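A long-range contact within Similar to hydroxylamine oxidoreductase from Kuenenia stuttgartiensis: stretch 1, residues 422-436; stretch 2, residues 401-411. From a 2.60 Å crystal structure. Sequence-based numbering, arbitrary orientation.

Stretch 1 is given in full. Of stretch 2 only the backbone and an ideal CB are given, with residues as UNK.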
# COMPACT_ATOMS: atom_id res chain seq x y z
N VAL A 422 -74.46 -14.12 11.86
CA VAL A 422 -73.65 -14.74 10.81
C VAL A 422 -73.63 -16.26 10.97
O VAL A 422 -73.69 -16.99 9.98
CB VAL A 422 -72.24 -14.14 10.81
CG1 VAL A 422 -71.42 -14.73 9.66
CG2 VAL A 422 -72.30 -12.63 10.70
N TYR A 423 -73.54 -16.75 12.20
CA TYR A 423 -73.53 -18.20 12.40
C TYR A 423 -74.91 -18.80 12.19
O TYR A 423 -75.03 -19.92 11.69
CB TYR A 423 -73.01 -18.54 13.80
CG TYR A 423 -72.95 -20.03 14.06
CD1 TYR A 423 -71.94 -20.81 13.50
CD2 TYR A 423 -73.89 -20.66 14.85
CE1 TYR A 423 -71.88 -22.17 13.72
CE2 TYR A 423 -73.84 -22.02 15.08
CZ TYR A 423 -72.84 -22.77 14.52
OH TYR A 423 -72.78 -24.13 14.74
N ASN A 424 -75.96 -18.07 12.58
CA ASN A 424 -77.32 -18.57 12.37
C ASN A 424 -77.59 -18.80 10.89
O ASN A 424 -78.22 -19.80 10.52
CB ASN A 424 -78.33 -17.58 12.94
CG ASN A 424 -79.76 -18.01 12.69
OD1 ASN A 424 -80.12 -19.17 12.88
ND2 ASN A 424 -80.59 -17.06 12.24
N ALA A 425 -77.13 -17.89 10.03
CA ALA A 425 -77.34 -18.06 8.59
C ALA A 425 -76.60 -19.28 8.06
O ALA A 425 -77.11 -19.99 7.19
CB ALA A 425 -76.90 -16.79 7.85
N PHE A 426 -75.39 -19.53 8.58
CA PHE A 426 -74.64 -20.71 8.15
C PHE A 426 -75.31 -21.99 8.61
O PHE A 426 -75.37 -22.97 7.86
CB PHE A 426 -73.21 -20.63 8.66
CG PHE A 426 -72.24 -20.03 7.68
CD1 PHE A 426 -71.70 -20.80 6.66
CD2 PHE A 426 -71.88 -18.70 7.77
CE1 PHE A 426 -70.81 -20.25 5.76
CE2 PHE A 426 -70.99 -18.14 6.87
CZ PHE A 426 -70.46 -18.92 5.86
N LYS A 427 -75.81 -22.02 9.85
CA LYS A 427 -76.46 -23.22 10.35
C LYS A 427 -77.80 -23.46 9.66
O LYS A 427 -78.17 -24.61 9.39
CB LYS A 427 -76.64 -23.13 11.86
CG LYS A 427 -77.09 -24.43 12.52
CD LYS A 427 -77.13 -24.29 14.03
CE LYS A 427 -77.47 -25.61 14.71
NZ LYS A 427 -77.47 -25.48 16.19
N THR A 428 -78.53 -22.39 9.36
CA THR A 428 -79.86 -22.53 8.75
C THR A 428 -79.77 -22.80 7.26
O THR A 428 -80.38 -23.75 6.76
CB THR A 428 -80.68 -21.26 9.01
OG1 THR A 428 -80.81 -21.05 10.42
CG2 THR A 428 -82.07 -21.40 8.40
N LEU A 429 -79.01 -21.99 6.53
CA LEU A 429 -78.94 -22.09 5.08
C LEU A 429 -77.81 -22.99 4.59
O LEU A 429 -77.71 -23.23 3.38
CB LEU A 429 -78.79 -20.69 4.45
CG LEU A 429 -80.00 -19.76 4.44
CD1 LEU A 429 -80.27 -19.15 5.81
CD2 LEU A 429 -79.82 -18.67 3.40
N GLN A 430 -76.96 -23.48 5.49
CA GLN A 430 -75.83 -24.34 5.13
C GLN A 430 -74.93 -23.68 4.08
O GLN A 430 -74.42 -24.32 3.16
CB GLN A 430 -76.31 -25.72 4.66
CG GLN A 430 -76.87 -26.57 5.79
CD GLN A 430 -77.21 -27.98 5.35
OE1 GLN A 430 -77.05 -28.34 4.19
NE2 GLN A 430 -77.69 -28.79 6.29
N GLY A 431 -74.74 -22.37 4.23
CA GLY A 431 -73.79 -21.64 3.41
C GLY A 431 -74.21 -21.40 1.98
O GLY A 431 -73.37 -21.04 1.15
N LYS A 432 -75.49 -21.58 1.66
CA LYS A 432 -75.98 -21.38 0.29
C LYS A 432 -76.39 -19.92 0.07
O LYS A 432 -77.53 -19.61 -0.30
CB LYS A 432 -77.12 -22.34 0.00
CG LYS A 432 -76.67 -23.77 -0.24
CD LYS A 432 -76.95 -24.20 -1.67
CE LYS A 432 -76.16 -25.44 -2.05
NZ LYS A 432 -76.39 -25.82 -3.47
N PHE A 433 -75.44 -19.02 0.30
CA PHE A 433 -75.65 -17.59 0.11
C PHE A 433 -74.33 -16.96 -0.30
O PHE A 433 -73.26 -17.49 0.01
CB PHE A 433 -76.19 -16.92 1.38
CG PHE A 433 -75.45 -17.30 2.64
CD1 PHE A 433 -74.22 -16.73 2.93
CD2 PHE A 433 -75.99 -18.21 3.53
CE1 PHE A 433 -73.54 -17.08 4.09
CE2 PHE A 433 -75.32 -18.56 4.68
CZ PHE A 433 -74.09 -17.99 4.96
N PRO A 434 -74.37 -15.83 -1.01
CA PRO A 434 -73.12 -15.16 -1.39
C PRO A 434 -72.51 -14.37 -0.25
O PRO A 434 -73.21 -13.85 0.63
CB PRO A 434 -73.56 -14.22 -2.53
CG PRO A 434 -74.95 -14.65 -2.90
CD PRO A 434 -75.54 -15.21 -1.65
N VAL A 435 -71.19 -14.30 -0.26
CA VAL A 435 -70.41 -13.49 0.68
C VAL A 435 -69.50 -12.60 -0.16
O VAL A 435 -68.61 -13.10 -0.85
CB VAL A 435 -69.60 -14.35 1.65
CG1 VAL A 435 -68.86 -13.46 2.64
CG2 VAL A 435 -70.51 -15.32 2.39
N VAL A 436 -69.72 -11.29 -0.09
CA VAL A 436 -69.12 -10.34 -1.02
C VAL A 436 -68.36 -9.27 -0.26
O VAL A 436 -68.85 -8.75 0.75
CB VAL A 436 -70.19 -9.70 -1.93
CG1 VAL A 436 -69.57 -8.65 -2.83
CG2 VAL A 436 -70.91 -10.75 -2.75
N UNK A 401 -72.29 -24.15 -5.72
CA UNK A 401 -71.69 -24.64 -4.50
C UNK A 401 -71.83 -23.61 -3.38
O UNK A 401 -71.86 -22.40 -3.64
CB UNK A 401 -70.22 -24.98 -4.73
N UNK A 402 -71.92 -24.06 -2.13
CA UNK A 402 -72.02 -23.11 -1.02
C UNK A 402 -70.70 -22.41 -0.73
O UNK A 402 -69.71 -22.63 -1.44
CB UNK A 402 -72.50 -23.83 0.24
N UNK A 403 -70.69 -21.56 0.29
CA UNK A 403 -69.45 -20.95 0.74
C UNK A 403 -68.44 -22.04 1.09
O UNK A 403 -68.82 -23.10 1.60
CB UNK A 403 -69.70 -20.04 1.94
N UNK A 404 -67.15 -21.83 0.82
CA UNK A 404 -66.16 -22.90 1.03
C UNK A 404 -66.17 -23.42 2.46
O UNK A 404 -66.08 -22.66 3.42
CB UNK A 404 -64.76 -22.40 0.68
N UNK A 405 -66.30 -24.75 2.58
CA UNK A 405 -66.26 -25.45 3.87
C UNK A 405 -67.38 -24.99 4.79
O UNK A 405 -67.18 -24.76 5.98
CB UNK A 405 -64.91 -25.23 4.55
N UNK A 406 -68.60 -24.88 4.24
CA UNK A 406 -69.73 -24.45 5.05
C UNK A 406 -70.10 -25.48 6.11
O UNK A 406 -70.57 -25.12 7.19
CB UNK A 406 -70.94 -24.17 4.15
N UNK A 407 -69.90 -26.77 5.82
CA UNK A 407 -70.18 -27.80 6.81
C UNK A 407 -69.20 -27.74 7.97
O UNK A 407 -69.59 -27.94 9.13
CB UNK A 407 -70.14 -29.18 6.16
N UNK A 408 -67.93 -27.46 7.68
CA UNK A 408 -66.95 -27.33 8.75
C UNK A 408 -67.11 -26.06 9.56
O UNK A 408 -66.80 -26.04 10.75
CB UNK A 408 -65.54 -27.38 8.17
N UNK A 409 -67.59 -24.99 8.93
CA UNK A 409 -67.84 -23.75 9.65
C UNK A 409 -68.93 -23.95 10.70
O UNK A 409 -68.78 -23.56 11.86
CB UNK A 409 -68.23 -22.64 8.68
N UNK A 410 -70.03 -24.58 10.30
CA UNK A 410 -71.13 -24.84 11.23
C UNK A 410 -70.67 -25.77 12.35
O UNK A 410 -71.02 -25.58 13.52
CB UNK A 410 -72.33 -25.45 10.49
N UNK A 411 -69.86 -26.78 12.01
CA UNK A 411 -69.50 -27.80 12.99
C UNK A 411 -68.42 -27.30 13.95
O UNK A 411 -68.44 -27.65 15.14
CB UNK A 411 -69.02 -29.07 12.28

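At position 401 CA-to-CB points away from stretch 1, so almost any residue would serve; it is D401, whose OD2 is hydrogen-bonded elsewhere in the structure.

Position 402 points toward the turn from L429 to K432. Its ideal CB lies 3.1 Å from G431 O. The crowding by G431 O favours a compact side chain, and phi of -73° also allows proline; alanine, serine or proline would fit. P402 is found, its CB 3.2 Å from G431 O and its CD 4.2 Å from K432 CE.

At 403 the backbone N donates to G431 O (2.9 Å, 163°), which excludes proline. The CB points toward the F426 ring, and V435 lies near, so a large apolar or aromatic side chain suits. Y403 receives the edge of F426 toward its ring face, the planes at 80°, with F426 CZ 3.7 Å from Y403 CD2; its CD1 meets V435 CG2 at 3.5 Å.

Positions 404 and 405 point away and are little constrained by stretch 1. Phi of -57° at 404 is compatible with proline, and P404 is there. At 405 phi is positive, which favours glycine or asparagine, yet the residue is L405, in the N-cap position before the helix.

Position 406 points toward stretch 1, its ideal CB 3.6 Å from Q430 O and 3.9 Å from G431 CA. Little room remains, so alanine, serine or glycine is expected. S406 turns its OG back to Y403 O in a very short hydrogen bond (2.5 Å). That OG sits 3.4 Å from G431 CA, and a CB on 431 would come within 1.9 Å of it; the glycine, also at positive phi, leaves this space free.

Positions 407 and 408 make no contact with stretch 1 and tolerate many residues. They are D407, whose OD1 accepts a weak hydrogen bond from G408 N, and G408.

Position 409 points toward F426, its ideal CB 4.4 Å from F426 CD1; an apolar side chain such as leucine, isoleucine, valine or methionine would suit the face of the F426 ring. I409 places CG2 over that face, 4.2 Å from the ring centroid, and CD1 3.8 Å from F426 CE1.

At 410 the CB points sideways between Y423, F426 and K427, and Y423 OH donates to the backbone O of 410 (OH to O 2.6 Å). A medium-sized apolar residue such as valine or isoleucine suits. V410 CG2 lies 3.3 Å from F426 O, and V410 CG1 3.7 Å from Y423 OH.

Position 411 points away, leaving a polar or charged residue free to extend, as K411 does.

Stretch 2 401-411: DPYPLSDGIVK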
# COMPACT_ATOMS: atom_id res chain seq x y z
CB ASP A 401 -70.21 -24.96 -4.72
CG ASP A 401 -69.99 -26.36 -5.26
OD1 ASP A 401 -70.98 -27.09 -5.44
OD2 ASP A 401 -68.82 -26.72 -5.51
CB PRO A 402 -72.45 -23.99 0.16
CG PRO A 402 -71.90 -25.34 -0.18
CD PRO A 402 -72.01 -25.46 -1.67
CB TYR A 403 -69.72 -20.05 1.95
CG TYR A 403 -68.54 -19.20 2.40
CD1 TYR A 403 -68.27 -17.98 1.79
CD2 TYR A 403 -67.72 -19.62 3.43
CE1 TYR A 403 -67.20 -17.20 2.20
CE2 TYR A 403 -66.64 -18.85 3.84
CZ TYR A 403 -66.39 -17.64 3.23
OH TYR A 403 -65.33 -16.87 3.64
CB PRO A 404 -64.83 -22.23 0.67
CG PRO A 404 -65.10 -20.76 0.70
CD PRO A 404 -66.52 -20.62 0.26
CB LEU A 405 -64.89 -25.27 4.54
CG LEU A 405 -64.44 -26.40 5.47
CD1 LEU A 405 -63.90 -27.57 4.67
CD2 LEU A 405 -63.40 -25.89 6.45
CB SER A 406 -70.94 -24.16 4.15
OG SER A 406 -70.67 -23.08 3.28
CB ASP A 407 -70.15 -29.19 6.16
CG ASP A 407 -68.85 -29.45 5.42
OD1 ASP A 407 -68.05 -28.50 5.26
OD2 ASP A 407 -68.62 -30.61 5.02
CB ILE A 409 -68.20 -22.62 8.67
CG1 ILE A 409 -66.98 -22.22 7.85
CG2 ILE A 409 -68.76 -21.41 9.42
CD1 ILE A 409 -67.30 -21.36 6.64
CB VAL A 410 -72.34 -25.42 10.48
CG1 VAL A 410 -73.45 -25.79 11.45
CG2 VAL A 410 -72.84 -24.43 9.44
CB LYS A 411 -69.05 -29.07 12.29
CG LYS A 411 -69.35 -30.33 13.08
CD LYS A 411 -68.24 -31.36 12.95
CE LYS A 411 -68.45 -32.52 13.92
NZ LYS A 411 -67.27 -33.42 13.99
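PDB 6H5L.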